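Local coordinates for CBS domain-containing protein CBSX1, chloroplastic (Arabidopsis thaliana, PDB 4GQW), which is a chloroplast CBS-pair protein that probably binds and regulates thioredoxins through its tandem CBS domains, at residues M11-L17 with K127-I132. Coordinates in Å, arbitrary orientation, origin at the centre of the assembly. Numbering follows the deposited sequence.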
ATOM      1  N   MET A  11      -0.537 -16.980  -1.681  1.00100.75           N
ATOM      2  CA  MET A  11       0.332 -15.908  -2.156  1.00 98.24           C
ATOM      3  C   MET A  11      -0.183 -15.318  -3.457  1.00105.92           C
ATOM      4  O   MET A  11      -1.167 -15.793  -4.018  1.00108.72           O
ATOM      5  CB  MET A  11       1.746 -16.438  -2.376  1.00 91.25           C
ATOM      6  CG  MET A  11       1.873 -17.289  -3.617  1.00 87.92           C
ATOM      7  SD  MET A  11       3.523 -17.957  -3.847  1.00 90.33           S
ATOM      8  CE  MET A  11       3.298 -18.805  -5.402  1.00101.40           C
ATOM      9  N   THR A  12       0.489 -14.277  -3.934  1.00106.95           N
ATOM     10  CA  THR A  12       0.195 -13.732  -5.251  1.00109.91           C
ATOM     11  C   THR A  12       1.054 -14.449  -6.289  1.00107.77           C
ATOM     12  O   THR A  12       2.282 -14.432  -6.211  1.00105.84           O
ATOM     13  CB  THR A  12       0.449 -12.215  -5.317  1.00112.94           C
ATOM     14  OG1 THR A  12      -0.273 -11.559  -4.265  1.00107.67           O
ATOM     15  CG2 THR A  12      -0.006 -11.660  -6.657  1.00107.48           C
ATOM     16  N   LYS A  13       0.399 -15.080  -7.259  1.00113.93           N
ATOM     17  CA  LYS A  13       1.078 -15.940  -8.224  1.00120.52           C
ATOM     18  C   LYS A  13       2.013 -15.166  -9.156  1.00119.41           C
ATOM     19  O   LYS A  13       1.895 -13.950  -9.296  1.00116.49           O
ATOM     20  CB  LYS A  13       0.055 -16.731  -9.044  1.00131.06           C
ATOM     21  CG  LYS A  13      -1.182 -17.155  -8.261  1.00137.23           C
ATOM     22  CD  LYS A  13      -0.837 -18.059  -7.089  1.00137.19           C
ATOM     23  CE  LYS A  13      -2.075 -18.399  -6.276  1.00136.85           C
ATOM     24  NZ  LYS A  13      -1.748 -19.266  -5.111  1.00128.08           N
ATOM     25  N   LYS A  14       2.927 -15.890  -9.798  1.00114.92           N
ATOM     26  CA  LYS A  14       3.977 -15.292 -10.625  1.00117.53           C
ATOM     27  C   LYS A  14       3.469 -14.456 -11.795  1.00125.42           C
ATOM     28  O   LYS A  14       3.948 -13.347 -12.022  1.00126.33           O
ATOM     29  CB  LYS A  14       4.919 -16.373 -11.158  1.00113.57           C
ATOM     30  CG  LYS A  14       5.967 -15.842 -12.121  1.00117.18           C
ATOM     31  CD  LYS A  14       6.851 -16.952 -12.660  1.00116.70           C
ATOM     32  CE  LYS A  14       7.834 -16.422 -13.693  1.00124.75           C
ATOM     33  NZ  LYS A  14       8.740 -17.488 -14.201  1.00129.59           N
ATOM     34  N   GLU A  15       2.515 -14.998 -12.545  1.00118.17           N
ATOM     35  CA  GLU A  15       1.998 -14.316 -13.725  1.00130.65           C
ATOM     36  C   GLU A  15       1.344 -13.000 -13.330  1.00135.45           C
ATOM     37  O   GLU A  15       1.427 -12.008 -14.052  1.00143.96           O
ATOM     38  CB  GLU A  15       0.981 -15.196 -14.447  1.00140.09           C
ATOM     39  CG  GLU A  15       1.322 -16.673 -14.442  1.00148.34           C
ATOM     40  CD  GLU A  15       0.164 -17.527 -13.966  1.00154.69           C
ATOM     41  OE1 GLU A  15      -0.813 -16.960 -13.427  1.00154.12           O
ATOM     42  OE2 GLU A  15       0.226 -18.764 -14.132  1.00156.49           O
ATOM     43  N   ASP A  16       0.710 -13.002 -12.162  1.00135.66           N
ATOM     44  CA  ASP A  16      -0.032 -11.849 -11.672  1.00130.82           C
ATOM     45  C   ASP A  16       0.865 -10.881 -10.904  1.00124.21           C
ATOM     46  O   ASP A  16       0.383  -9.963 -10.241  1.00112.18           O
ATOM     47  CB  ASP A  16      -1.180 -12.321 -10.783  1.00130.66           C
ATOM     48  CG  ASP A  16      -1.970 -13.448 -11.413  1.00142.02           C
ATOM     49  OD1 ASP A  16      -1.433 -14.121 -12.318  1.00136.76           O
ATOM     50  OD2 ASP A  16      -3.127 -13.668 -11.002  1.00154.98           O
ATOM     51  N   LEU A  17       2.172 -11.097 -10.994  1.00118.28           N
ATOM     52  CA  LEU A  17       3.134 -10.210 -10.357  1.00118.52           C
ATOM     53  C   LEU A  17       3.559  -9.104 -11.308  1.00114.14           C
ATOM     54  O   LEU A  17       3.537  -9.269 -12.527  1.00119.25           O
ATOM     55  CB  LEU A  17       4.369 -10.986  -9.896  1.00112.52           C
ATOM     56  CG  LEU A  17       4.233 -11.895  -8.675  1.00108.75           C
ATOM     57  CD1 LEU A  17       5.571 -12.528  -8.356  1.00105.20           C
ATOM     58  CD2 LEU A  17       3.715 -11.112  -7.484  1.00104.87           C
ATOM     59  N   LYS A 127      14.456 -18.850  -7.601  1.00112.45           N
ATOM     60  CA  LYS A 127      13.597 -18.157  -8.550  1.00106.90           C
ATOM     61  C   LYS A 127      12.402 -17.544  -7.841  1.00106.98           C
ATOM     62  O   LYS A 127      11.729 -18.213  -7.064  1.00103.65           O
ATOM     63  CB  LYS A 127      13.090 -19.131  -9.618  1.00104.13           C
ATOM     64  CG  LYS A 127      13.795 -19.032 -10.960  1.00118.12           C
ATOM     65  CD  LYS A 127      12.916 -19.602 -12.069  1.00120.68           C
ATOM     66  CE  LYS A 127      13.470 -19.295 -13.448  1.00125.09           C
ATOM     67  NZ  LYS A 127      12.509 -19.657 -14.525  1.00127.17           N
ATOM     68  N   LEU A 128      12.131 -16.273  -8.116  1.00101.69           N
ATOM     69  CA  LEU A 128      10.957 -15.623  -7.556  1.00 98.65           C
ATOM     70  C   LEU A 128       9.706 -16.237  -8.164  1.00103.72           C
ATOM     71  O   LEU A 128       9.512 -16.196  -9.380  1.00 98.37           O
ATOM     72  CB  LEU A 128      10.983 -14.123  -7.837  1.00100.20           C
ATOM     73  CG  LEU A 128       9.763 -13.350  -7.338  1.00 96.40           C
ATOM     74  CD1 LEU A 128       9.738 -13.307  -5.818  1.00 83.04           C
ATOM     75  CD2 LEU A 128       9.750 -11.946  -7.915  1.00 83.80           C
ATOM     76  N   VAL A 129       8.857 -16.811  -7.320  1.00108.61           N
ATOM     77  CA  VAL A 129       7.657 -17.475  -7.812  1.00105.37           C
ATOM     78  C   VAL A 129       6.372 -16.852  -7.281  1.00 98.66           C
ATOM     79  O   VAL A 129       5.279 -17.238  -7.692  1.00 96.47           O
ATOM     80  CB  VAL A 129       7.663 -18.986  -7.499  1.00107.65           C
ATOM     81  CG1 VAL A 129       8.727 -19.696  -8.327  1.00100.46           C
ATOM     82  CG2 VAL A 129       7.880 -19.225  -6.013  1.00107.59           C
ATOM     83  N   GLY A 130       6.496 -15.893  -6.369  1.00 91.66           N
ATOM     84  CA  GLY A 130       5.316 -15.212  -5.865  1.00 89.85           C
ATOM     85  C   GLY A 130       5.582 -14.147  -4.823  1.00 97.35           C
ATOM     86  O   GLY A 130       6.728 -13.793  -4.561  1.00 86.71           O
ATOM     87  N   ILE A 131       4.506 -13.626  -4.238  1.00 93.14           N
ATOM     88  CA  ILE A 131       4.589 -12.669  -3.139  1.00 89.45           C
ATOM     89  C   ILE A 131       3.439 -12.888  -2.161  1.00 89.82           C
ATOM     90  O   ILE A 131       2.272 -12.875  -2.552  1.00 96.57           O
ATOM     91  CB  ILE A 131       4.501 -11.212  -3.636  1.00 97.54           C
ATOM     92  CG1 ILE A 131       5.771 -10.811  -4.391  1.00 92.57           C
ATOM     93  CG2 ILE A 131       4.295 -10.268  -2.469  1.00 93.53           C
ATOM     94  CD1 ILE A 131       5.763  -9.377  -4.844  1.00 98.91           C
ATOM     95  N   ILE A 132       3.768 -13.083  -0.890  1.00 98.64           N
ATOM     96  CA  ILE A 132       2.753 -13.210   0.150  1.00 92.01           C
ATOM     97  C   ILE A 132       2.614 -11.904   0.931  1.00 97.48           C
ATOM     98  O   ILE A 132       3.589 -11.380   1.470  1.00100.02           O
ATOM     99  CB  ILE A 132       3.051 -14.391   1.110  1.00 94.73           C
ATOM    100  CG1 ILE A 132       2.041 -14.419   2.261  1.00 94.56           C
ATOM    101  CG2 ILE A 132       4.477 -14.340   1.631  1.00 85.71           C
ATOM    102  CD1 ILE A 132       0.764 -15.136   1.913  1.00 90.32           C
TER
HETATM  103  O   HOH W   1       9.895 -18.211 -11.837  1.00126.34           O
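In a CBS pair, a short N-terminal strand of the first repeat joins the edge of the second repeat's sheet, and Met11-Leu17 does so here against Lys127-Ile132. Thr12 and Ile131 form an antiparallel hydrogen-bonded pair: Thr12 N donates to Ile131 O (2.7 Å) and Ile131 N to Thr12 O (3.1 Å). Glycine suits position 130, because a CB there would clash with Met11 SD and Thr12 O; with no side chain on Gly130, Met11 SD can approach to 3.8 Å of Gly130 CA. Val129 and Gly130 both face Val121 on the neighbouring strand, a classic beta bulge. After the strand, a type I turn from Lys14 to Leu17 brings the apolar Leu17 back over the sheet, its CD2 3.7 Å from Ile131 CG1 and its CD1 4.2 Å from Leu128 CD2. The long side chain of Lys14, extended with all chi angles t, places NZ 2.7 Å from a water that also bonds Leu128 O, and it makes a cation-pi contact with Trp48. Such an edge strand, contributed by one CBS repeat to the sheet of the other, is characteristic of the tandem CBS (Bateman) module.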